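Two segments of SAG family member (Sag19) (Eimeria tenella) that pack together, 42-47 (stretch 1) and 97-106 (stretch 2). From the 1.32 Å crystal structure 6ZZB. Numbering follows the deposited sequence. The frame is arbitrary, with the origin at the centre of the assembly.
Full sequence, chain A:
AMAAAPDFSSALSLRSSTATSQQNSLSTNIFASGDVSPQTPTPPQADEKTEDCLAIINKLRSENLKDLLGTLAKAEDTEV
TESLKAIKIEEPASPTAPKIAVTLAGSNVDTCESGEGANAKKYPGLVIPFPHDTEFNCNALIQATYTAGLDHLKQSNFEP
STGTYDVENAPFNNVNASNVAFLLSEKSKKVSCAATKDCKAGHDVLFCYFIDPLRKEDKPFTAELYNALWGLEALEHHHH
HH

Stretch 1 42-47: TPPQAD
Stretch 2 (97-106) APKIAVTLAG

Stretch 1 is an extended segment lying along one side of the helix of stretch 2. Pro43 and Pro44 have phi/psi of -76/161 and -64/158, Gln45 -108/151. Ala46 and Asp47, at -121/148 and -110/146, begin a strand that continues later in the chain. The two segments run in opposite directions: Pro43 CA is 7.0 Å from Gly106 CA, Pro44 CA is 6.1 Å from Val102 CA, and Ala46 CA is 5.2 Å from Pro98 CA. The packing is apolar, with no hydrogen bond between the stretches, and buries 290 Å² in total.

Stretch 2 is helical from Ala97 to Ala105, with phi near -65 and psi near -40. Ala97 does not touch stretch 1, but its carbonyl O accepts a bond from Ala101 N at 2.9 Å.

Pro98 is the first contact residue. Its ring has C-gamma exo pucker, and its CA-to-CB bond points sideways. Pro98 CB lies 4.0 Å from Ala46 CB, and Pro98 O is closer, 3.6 Å from Ala46 CB. That same oxygen accepts a helical bond from Val102 N at 3.1 Å. The small alanine side chain lets the strand come close to the helix backbone here.

Lys99 points away, with chi1 m and the other three chi angles t; its NZ is hydrogen-bonded elsewhere in the structure. Ile100 (chi1 m, chi2 t) is buried but out of reach of stretch 1.

Ala101 points toward stretch 1, and its CB is 4.4 Å from Ala46 CB. This is a light contact between two methyl groups.

Val102 is the hub of the contact. Its chi1 is t, at 168°, and both methyls meet stretch 1. Val102 CG1 lies 4.2 Å from Pro43 CB and 4.2 Å from Pro44 CG. Val102 CG2 is 3.8 Å from Ala46 CB and 3.4 Å from Pro44 O. The branched side chain thus spans from the prolines to the start of the strand. The CA-to-CB bond of Gln45, between them, points away (chi1 m, chi2 t, chi3 -49°), while its backbone C passes 4.2 Å from Val102 CG2.

Thr103 points away. With chi1 m, its OG1 donates to Lys99 O at 2.9 Å, so the hydroxyl is satisfied within the helix. Leu104 (chi1 m, chi2 t) is out of reach.

Ala105 returns toward stretch 1, one turn after Ala101. Its CB is 4.2 Å from Pro44 CG. The ring of Pro44, with C-gamma endo pucker, is buried and meets both this methyl and Val102.

Gly106 leaves the helix with phi/psi of 124/166, although its N still donates to Val102 O at 3.1 Å. A CB at these angles would be jammed against the carbonyl O of Ala105, which calls for glycine. Gly106 O approaches Pro44 CD at 3.0 Å, the shortest contact between the stretches. Pro44 N carries no hydrogen, and the contact is not a hydrogen bond.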

ATOM      1  N   THR A  42      15.391  15.751  12.975  1.00 22.53           N
ATOM      2  CA  THR A  42      15.954  14.537  12.346  1.00 21.23           C
ATOM      3  C   THR A  42      14.763  13.711  11.886  1.00 19.41           C
ATOM      4  O   THR A  42      13.871  13.453  12.680  1.00 17.50           O
ATOM      5  CB  THR A  42      16.790  13.735  13.338  1.00 22.60           C
ATOM      6  OG1 THR A  42      17.842  14.603  13.764  1.00 25.24           O
ATOM      7  CG2 THR A  42      17.345  12.467  12.731  1.00 23.53           C
ATOM      8  N   PRO A  43      14.677  13.303  10.602  1.00 18.91           N
ATOM      9  CA  PRO A  43      13.541  12.487  10.173  1.00 17.90           C
ATOM     10  C   PRO A  43      13.705  11.055  10.654  1.00 16.06           C
ATOM     11  O   PRO A  43      14.813  10.571  10.926  1.00 16.27           O
ATOM     12  CB  PRO A  43      13.647  12.557   8.648  1.00 19.10           C
ATOM     13  CG  PRO A  43      15.127  12.598   8.407  1.00 21.33           C
ATOM     14  CD  PRO A  43      15.676  13.468   9.535  1.00 20.64           C
ATOM     15  N   PRO A  44      12.598  10.295  10.696  1.00 15.02           N
ATOM     16  CA  PRO A  44      12.677   8.863  10.901  1.00 14.95           C
ATOM     17  C   PRO A  44      13.412   8.243   9.710  1.00 15.01           C
ATOM     18  O   PRO A  44      13.497   8.845   8.655  1.00 15.89           O
ATOM     19  CB  PRO A  44      11.226   8.418  10.935  1.00 14.45           C
ATOM     20  CG  PRO A  44      10.519   9.422  10.070  1.00 14.20           C
ATOM     21  CD  PRO A  44      11.236  10.725  10.352  1.00 15.10           C
ATOM     22  N   GLN A  45      13.942   7.067   9.958  1.00 15.30           N
ATOM     23  CA  GLN A  45      14.621   6.258   8.933  1.00 17.45           C
ATOM     24  C   GLN A  45      13.743   5.074   8.569  1.00 15.48           C
ATOM     25  O   GLN A  45      12.965   4.610   9.403  1.00 16.41           O
ATOM     26  CB  GLN A  45      15.968   5.783   9.461  1.00 20.87           C
ATOM     27  CG  GLN A  45      16.984   6.911   9.602  1.00 25.76           C
ATOM     28  CD  GLN A  45      18.382   6.355   9.710  1.00 31.04           C
ATOM     29  OE1 GLN A  45      18.646   5.448  10.493  1.00 36.28           O
ATOM     30  NE2 GLN A  45      19.273   6.855   8.870  1.00 38.52           N
ATOM     31  N   ALA A  46      13.869   4.613   7.343  1.00 14.98           N
ATOM     32  CA  ALA A  46      13.085   3.460   6.857  1.00 14.41           C
ATOM     33  C   ALA A  46      14.035   2.358   6.400  1.00 15.19           C
ATOM     34  O   ALA A  46      15.092   2.664   5.881  1.00 18.54           O
ATOM     35  CB  ALA A  46      12.158   3.872   5.740  1.00 14.49           C
ATOM     36  N   ASP A  47      13.586   1.130   6.561  1.00 13.87           N
ATOM     37  CA  ASP A  47      14.247  -0.110   6.087  1.00 15.92           C
ATOM     38  C   ASP A  47      13.403  -0.674   4.955  1.00 14.00           C
ATOM     39  O   ASP A  47      12.167  -0.599   5.004  1.00 12.49           O
ATOM     40  CB  ASP A  47      14.382  -1.168   7.189  1.00 18.88           C
ATOM     41  CG  ASP A  47      15.631  -0.999   8.032  1.00 24.95           C
ATOM     42  OD1 ASP A  47      16.315   0.037   7.856  1.00 27.79           O
ATOM     43  OD2 ASP A  47      15.903  -1.903   8.843  1.00 28.99           O
ATOM     44  N   ALA A  97      10.265   3.496  -2.148  1.00 10.17           N
ATOM     45  CA  ALA A  97       9.386   3.114  -1.035  1.00  9.91           C
ATOM     46  C   ALA A  97       9.937   3.616   0.288  1.00 10.45           C
ATOM     47  O   ALA A  97       9.174   4.159   1.090  1.00 10.13           O
ATOM     48  CB  ALA A  97       9.101   1.643  -1.059  1.00 10.21           C
ATOM     49  N   PRO A  98      11.245   3.485   0.608  1.00 10.73           N
ATOM     50  CA  PRO A  98      11.722   4.016   1.882  1.00 10.48           C
ATOM     51  C   PRO A  98      11.492   5.521   2.017  1.00 10.51           C
ATOM     52  O   PRO A  98      11.076   5.986   3.071  1.00 10.59           O
ATOM     53  CB  PRO A  98      13.217   3.681   1.879  1.00 11.67           C
ATOM     54  CG  PRO A  98      13.310   2.470   0.990  1.00 12.53           C
ATOM     55  CD  PRO A  98      12.271   2.669  -0.083  1.00 11.51           C
ATOM     56  N   LYS A  99      11.756   6.272   0.959  1.00 10.33           N
ATOM     57  CA  LYS A  99      11.605   7.739   1.038  1.00 11.03           C
ATOM     58  C   LYS A  99      10.143   8.102   1.215  1.00 11.01           C
ATOM     59  O   LYS A  99       9.829   9.081   1.916  1.00 11.61           O
ATOM     60  CB  LYS A  99      12.164   8.428  -0.185  1.00 11.41           C
ATOM     61  CG  LYS A  99      13.653   8.235  -0.343  1.00 13.23           C
ATOM     62  CD  LYS A  99      14.143   8.745  -1.679  1.00 15.81           C
ATOM     63  CE  LYS A  99      15.643   8.653  -1.829  1.00 18.08           C
ATOM     64  NZ  LYS A  99      16.059   9.210  -3.136  1.00 19.69           N
ATOM     65  N   ILE A 100       9.230   7.375   0.590  1.00 10.24           N
ATOM     66  CA  ILE A 100       7.787   7.661   0.733  1.00  9.33           C
ATOM     67  C   ILE A 100       7.335   7.262   2.135  1.00  9.65           C
ATOM     68  O   ILE A 100       6.560   8.029   2.744  1.00  9.28           O
ATOM     69  CB  ILE A 100       6.986   6.970  -0.375  1.00 10.43           C
ATOM     70  CG1 ILE A 100       7.275   7.652  -1.708  1.00 10.85           C
ATOM     71  CG2 ILE A 100       5.500   6.966  -0.052  1.00  9.97           C
ATOM     72  CD1 ILE A 100       6.829   6.859  -2.932  1.00 11.56           C
ATOM     73  N   ALA A 101       7.785   6.135   2.677  1.00  9.57           N
ATOM     74  CA  ALA A 101       7.392   5.770   4.061  1.00  9.52           C
ATOM     75  C   ALA A 101       7.773   6.909   5.015  1.00 10.25           C
ATOM     76  O   ALA A 101       6.962   7.287   5.891  1.00  9.72           O
ATOM     77  CB  ALA A 101       8.032   4.454   4.461  1.00  9.83           C
ATOM     78  N   VAL A 102       8.970   7.434   4.862  1.00 10.05           N
ATOM     79  CA  VAL A 102       9.460   8.571   5.699  1.00 10.03           C
ATOM     80  C   VAL A 102       8.566   9.793   5.452  1.00 11.18           C
ATOM     81  O   VAL A 102       8.143  10.461   6.406  1.00 11.11           O
ATOM     82  CB  VAL A 102      10.941   8.848   5.438  1.00 10.86           C
ATOM     83  CG1 VAL A 102      11.369  10.190   6.054  1.00 11.41           C
ATOM     84  CG2 VAL A 102      11.797   7.686   5.929  1.00 11.23           C
ATOM     85  N   THR A 103       8.303  10.125   4.203  1.00 10.38           N
ATOM     86  CA  THR A 103       7.447  11.278   3.864  1.00 10.49           C
ATOM     87  C   THR A 103       6.104  11.159   4.572  1.00 10.65           C
ATOM     88  O   THR A 103       5.551  12.170   5.064  1.00 12.06           O
ATOM     89  CB  THR A 103       7.261  11.420   2.344  1.00 11.49           C
ATOM     90  OG1 THR A 103       8.558  11.640   1.777  1.00 12.35           O
ATOM     91  CG2 THR A 103       6.305  12.533   1.970  1.00 11.37           C
ATOM     92  N   LEU A 104       5.499   9.979   4.581  1.00 10.01           N
ATOM     93  CA  LEU A 104       4.175   9.722   5.169  1.00  9.79           C
ATOM     94  C   LEU A 104       4.233   9.755   6.701  1.00 10.20           C
ATOM     95  O   LEU A 104       3.237  10.208   7.303  1.00 10.97           O
ATOM     96  CB  LEU A 104       3.647   8.373   4.680  1.00  9.98           C
ATOM     97  CG  LEU A 104       3.316   8.309   3.187  1.00 10.04           C
ATOM     98  CD1 LEU A 104       2.957   6.896   2.797  1.00 11.34           C
ATOM     99  CD2 LEU A 104       2.174   9.241   2.812  1.00 10.67           C
ATOM    100  N   ALA A 105       5.294   9.259   7.325  1.00 10.58           N
ATOM    101  CA  ALA A 105       5.373   9.187   8.808  1.00 10.57           C
ATOM    102  C   ALA A 105       5.571  10.579   9.400  1.00 10.64           C
ATOM    103  O   ALA A 105       4.970  10.847  10.471  1.00 13.03           O
ATOM    104  CB  ALA A 105       6.516   8.313   9.227  1.00 10.83           C
ATOM    105  N   GLY A 106       6.280  11.439   8.707  1.00 10.77           N
ATOM    106  CA  GLY A 106       6.628  12.790   9.167  1.00 11.29           C
ATOM    107  C   GLY A 106       8.106  13.032   9.149  1.00 11.96           C
ATOM    108  O   GLY A 106       8.900  12.083   9.094  1.00 13.63           O
TER